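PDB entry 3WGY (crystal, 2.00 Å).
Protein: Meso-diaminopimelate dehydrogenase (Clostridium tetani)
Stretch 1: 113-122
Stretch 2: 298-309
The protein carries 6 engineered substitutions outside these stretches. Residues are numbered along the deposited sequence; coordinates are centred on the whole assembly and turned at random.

Stretch 1 113-122: AGNISLISTG
Stretch 2 (298-309) GKKGAVTVLDIP

Two segments of one chain, at least 183 residues apart in sequence where they touch, pair as neighbouring parallel β-strands and bury 624 Å² between them. Ile116, Ser117 and Leu118 lie beside Gly301, Ala302 and Val303 with CA–CA spacings of 4.7, 4.5 and 4.9 Å; the strand axes diverge by 23° and approach to 4.5 Å. All six residues are extended (Ile116 phi/psi -124/140, Ser117 -129/125, Leu118 -97/120, Ala302 -95/148, Val303 -143/159), with Gly301 at 102/-173, where a side chain would jam against the carbonyl O of Lys300.

The hydrogen bonds alternate as a parallel ladder requires: Gly301 N to Asn115 O (3.0 Å), Ser117 N to Gly301 O (2.9 Å), Val303 N to Ser117 O (2.8 Å) and Ile119 N to Val303 O (3.0 Å). Between these rungs the same carbonyls receive CA-H...O contacts: Ile116 CA to Gly301 O and Ala302 CA to Ser117 O, both 3.1 Å, and Leu118 CA to Val303 O, 3.3 Å.

Ile116, Leu118 and Val303 share one face. Gly301 adds no side chain to this face; two residues on, Val303 (chi1 m) is the bump, and CG2 fits between Ile116 CD1 and Leu118 CD1, 4.0 Å from each. Ile116 (t, t) also rests against Lys299, CB to Lys299 O at 3.5 Å. Leu118 (t, p) swings CD1 over the other backbone, 3.1 Å from Val303 O and 3.6 Å from Thr304 C, and meets Ile308 CD1 (Ile308 m, t) at 4.1 Å. The other face carries Ser117 (m) and Ala302, with the CB atoms of Ser117 and Ala302 4.6 Å apart; Ser117 OG is hydrogen-bonded elsewhere in the structure.

At the start, Gly114 (phi/psi 75/32) closes a helix with a Schellman motif. Lys300 (m, m, t, t) reaches back so that NZ donates to Gly114 O at 2.8 Å, bringing its charge to a carbonyl at the helix end.

At the far end the backbones spread: CA–CA is 5.4 Å for Ile119–Thr304 and 6.2 Å for Thr121–Val305. Ile119 (p, t) lays CG1 4.1 Å from Thr304 CG2 (Thr304 p). A water fills the opening, donating to Ile119 O (2.6 Å) and weakly to Ser120 O (2.7 Å) while accepting from Val305 N (2.9 Å). Thr304 N donates to Asp307 OD2 (2.9 Å) and Asp307 N to Thr304 O (3.0 Å), tying down the 3-10 turn 305–307. Val305 (m) places CG1 3.3 Å from Thr121 OG1 (Thr121 chi1 t), a buried hydroxyl without a polar partner in the model.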

# COMPACT_ATOMS: atom_id res chain seq x y z
N ALA B 113 8.66 -30.27 -8.07
CA ALA B 113 7.34 -30.90 -8.00
C ALA B 113 6.30 -30.30 -8.96
O ALA B 113 5.20 -30.83 -9.09
CB ALA B 113 6.81 -30.83 -6.57
N GLY B 114 6.65 -29.20 -9.62
CA GLY B 114 5.71 -28.56 -10.52
C GLY B 114 4.62 -27.81 -9.78
O GLY B 114 3.48 -27.72 -10.25
N ASN B 115 4.97 -27.26 -8.62
CA ASN B 115 4.03 -26.50 -7.80
C ASN B 115 4.56 -25.10 -7.54
O ASN B 115 5.70 -24.79 -7.89
CB ASN B 115 3.81 -27.20 -6.46
CG ASN B 115 3.11 -28.53 -6.60
OD1 ASN B 115 3.33 -29.45 -5.81
ND2 ASN B 115 2.24 -28.64 -7.60
N ILE B 116 3.75 -24.27 -6.91
CA ILE B 116 4.18 -22.91 -6.59
C ILE B 116 4.02 -22.71 -5.09
O ILE B 116 3.06 -23.18 -4.50
CB ILE B 116 3.34 -21.85 -7.35
CG1 ILE B 116 3.65 -20.45 -6.81
CG2 ILE B 116 1.86 -22.16 -7.23
CD1 ILE B 116 3.00 -19.34 -7.60
N SER B 117 4.99 -22.03 -4.49
CA SER B 117 4.96 -21.79 -3.05
C SER B 117 5.16 -20.33 -2.70
O SER B 117 6.15 -19.72 -3.10
CB SER B 117 6.03 -22.61 -2.34
OG SER B 117 5.75 -23.99 -2.41
N LEU B 118 4.22 -19.77 -1.94
CA LEU B 118 4.33 -18.38 -1.51
C LEU B 118 4.91 -18.38 -0.10
O LEU B 118 4.33 -18.95 0.82
CB LEU B 118 2.96 -17.71 -1.51
CG LEU B 118 2.92 -16.35 -0.80
CD1 LEU B 118 3.91 -15.41 -1.48
CD2 LEU B 118 1.50 -15.78 -0.84
N ILE B 119 6.06 -17.74 0.08
CA ILE B 119 6.67 -17.67 1.39
C ILE B 119 6.63 -16.26 1.97
O ILE B 119 6.53 -15.27 1.24
CB ILE B 119 8.15 -18.10 1.36
CG1 ILE B 119 8.99 -17.00 0.71
CG2 ILE B 119 8.30 -19.40 0.56
CD1 ILE B 119 10.46 -17.12 0.99
N SER B 120 6.70 -16.19 3.30
CA SER B 120 6.74 -14.94 4.03
C SER B 120 5.64 -13.90 3.80
O SER B 120 5.94 -12.72 3.61
CB SER B 120 8.11 -14.28 3.82
OG SER B 120 9.16 -15.15 4.21
N THR B 121 4.39 -14.32 3.82
CA THR B 121 3.30 -13.36 3.67
C THR B 121 2.71 -13.11 5.06
O THR B 121 3.03 -13.83 6.01
CB THR B 121 2.22 -13.87 2.68
OG1 THR B 121 1.28 -12.81 2.42
CG2 THR B 121 1.48 -15.06 3.23
N GLY B 122 1.86 -12.10 5.18
CA GLY B 122 1.27 -11.73 6.46
C GLY B 122 1.38 -10.22 6.53
O GLY B 122 1.42 -9.58 5.47
N GLY B 298 0.14 -21.88 -14.63
CA GLY B 298 1.35 -22.67 -14.71
C GLY B 298 2.60 -22.07 -14.09
O GLY B 298 3.71 -22.48 -14.44
N LYS B 299 2.44 -21.11 -13.19
CA LYS B 299 3.59 -20.50 -12.54
C LYS B 299 4.23 -21.56 -11.64
O LYS B 299 3.54 -22.20 -10.85
CB LYS B 299 3.13 -19.30 -11.70
CG LYS B 299 4.08 -18.12 -11.73
CD LYS B 299 5.50 -18.50 -11.33
CE LYS B 299 6.45 -17.32 -11.51
NZ LYS B 299 7.88 -17.68 -11.26
N LYS B 300 5.55 -21.73 -11.74
CA LYS B 300 6.26 -22.73 -10.94
C LYS B 300 7.33 -22.09 -10.06
O LYS B 300 7.91 -21.07 -10.41
CB LYS B 300 6.93 -23.77 -11.85
CG LYS B 300 6.02 -24.41 -12.89
CD LYS B 300 4.91 -25.23 -12.26
CE LYS B 300 4.01 -25.84 -13.32
NZ LYS B 300 2.85 -26.56 -12.73
N GLY B 301 7.58 -22.70 -8.90
CA GLY B 301 8.60 -22.17 -8.01
C GLY B 301 8.08 -21.40 -6.82
O GLY B 301 6.87 -21.34 -6.57
N ALA B 302 8.99 -20.79 -6.07
CA ALA B 302 8.63 -20.00 -4.90
C ALA B 302 8.51 -18.52 -5.27
O ALA B 302 9.21 -18.03 -6.15
CB ALA B 302 9.68 -20.18 -3.81
N VAL B 303 7.61 -17.83 -4.58
CA VAL B 303 7.38 -16.41 -4.81
C VAL B 303 7.10 -15.73 -3.47
O VAL B 303 6.72 -16.39 -2.50
CB VAL B 303 6.14 -16.17 -5.71
CG1 VAL B 303 6.40 -16.69 -7.11
CG2 VAL B 303 4.92 -16.84 -5.11
N THR B 304 7.29 -14.42 -3.44
CA THR B 304 7.03 -13.63 -2.24
C THR B 304 5.93 -12.63 -2.62
O THR B 304 5.57 -12.53 -3.80
CB THR B 304 8.28 -12.85 -1.79
OG1 THR B 304 8.51 -11.74 -2.67
CG2 THR B 304 9.51 -13.75 -1.79
N VAL B 305 5.41 -11.90 -1.64
CA VAL B 305 4.37 -10.93 -1.94
C VAL B 305 4.87 -9.89 -2.95
O VAL B 305 4.08 -9.29 -3.67
CB VAL B 305 3.90 -10.20 -0.66
CG1 VAL B 305 3.27 -11.20 0.28
CG2 VAL B 305 5.07 -9.49 0.01
N LEU B 306 6.18 -9.68 -2.98
CA LEU B 306 6.81 -8.71 -3.88
C LEU B 306 6.60 -9.01 -5.36
O LEU B 306 6.65 -8.10 -6.19
CB LEU B 306 8.31 -8.62 -3.60
CG LEU B 306 8.84 -7.77 -2.43
CD1 LEU B 306 8.01 -8.00 -1.19
CD2 LEU B 306 10.30 -8.12 -2.17
N ASP B 307 6.37 -10.28 -5.69
CA ASP B 307 6.18 -10.72 -7.08
C ASP B 307 4.72 -10.80 -7.52
O ASP B 307 4.45 -11.11 -8.67
CB ASP B 307 6.76 -12.12 -7.30
CG ASP B 307 8.14 -12.29 -6.73
OD1 ASP B 307 9.04 -11.54 -7.12
OD2 ASP B 307 8.32 -13.20 -5.89
N ILE B 308 3.79 -10.53 -6.61
CA ILE B 308 2.37 -10.68 -6.94
C ILE B 308 1.55 -9.39 -7.08
O ILE B 308 1.42 -8.62 -6.14
CB ILE B 308 1.67 -11.56 -5.89
CG1 ILE B 308 2.41 -12.90 -5.76
CG2 ILE B 308 0.23 -11.80 -6.27
CD1 ILE B 308 1.90 -13.75 -4.62
N PRO B 309 0.97 -9.16 -8.27
CA PRO B 309 0.15 -7.97 -8.53
C PRO B 309 -1.05 -8.03 -7.60
O PRO B 309 -1.60 -9.10 -7.34
CB PRO B 309 -0.25 -8.15 -10.00
CG PRO B 309 0.83 -9.02 -10.56
CD PRO B 309 1.04 -10.02 -9.46
O HOH W 1 6.28 -12.67 0.97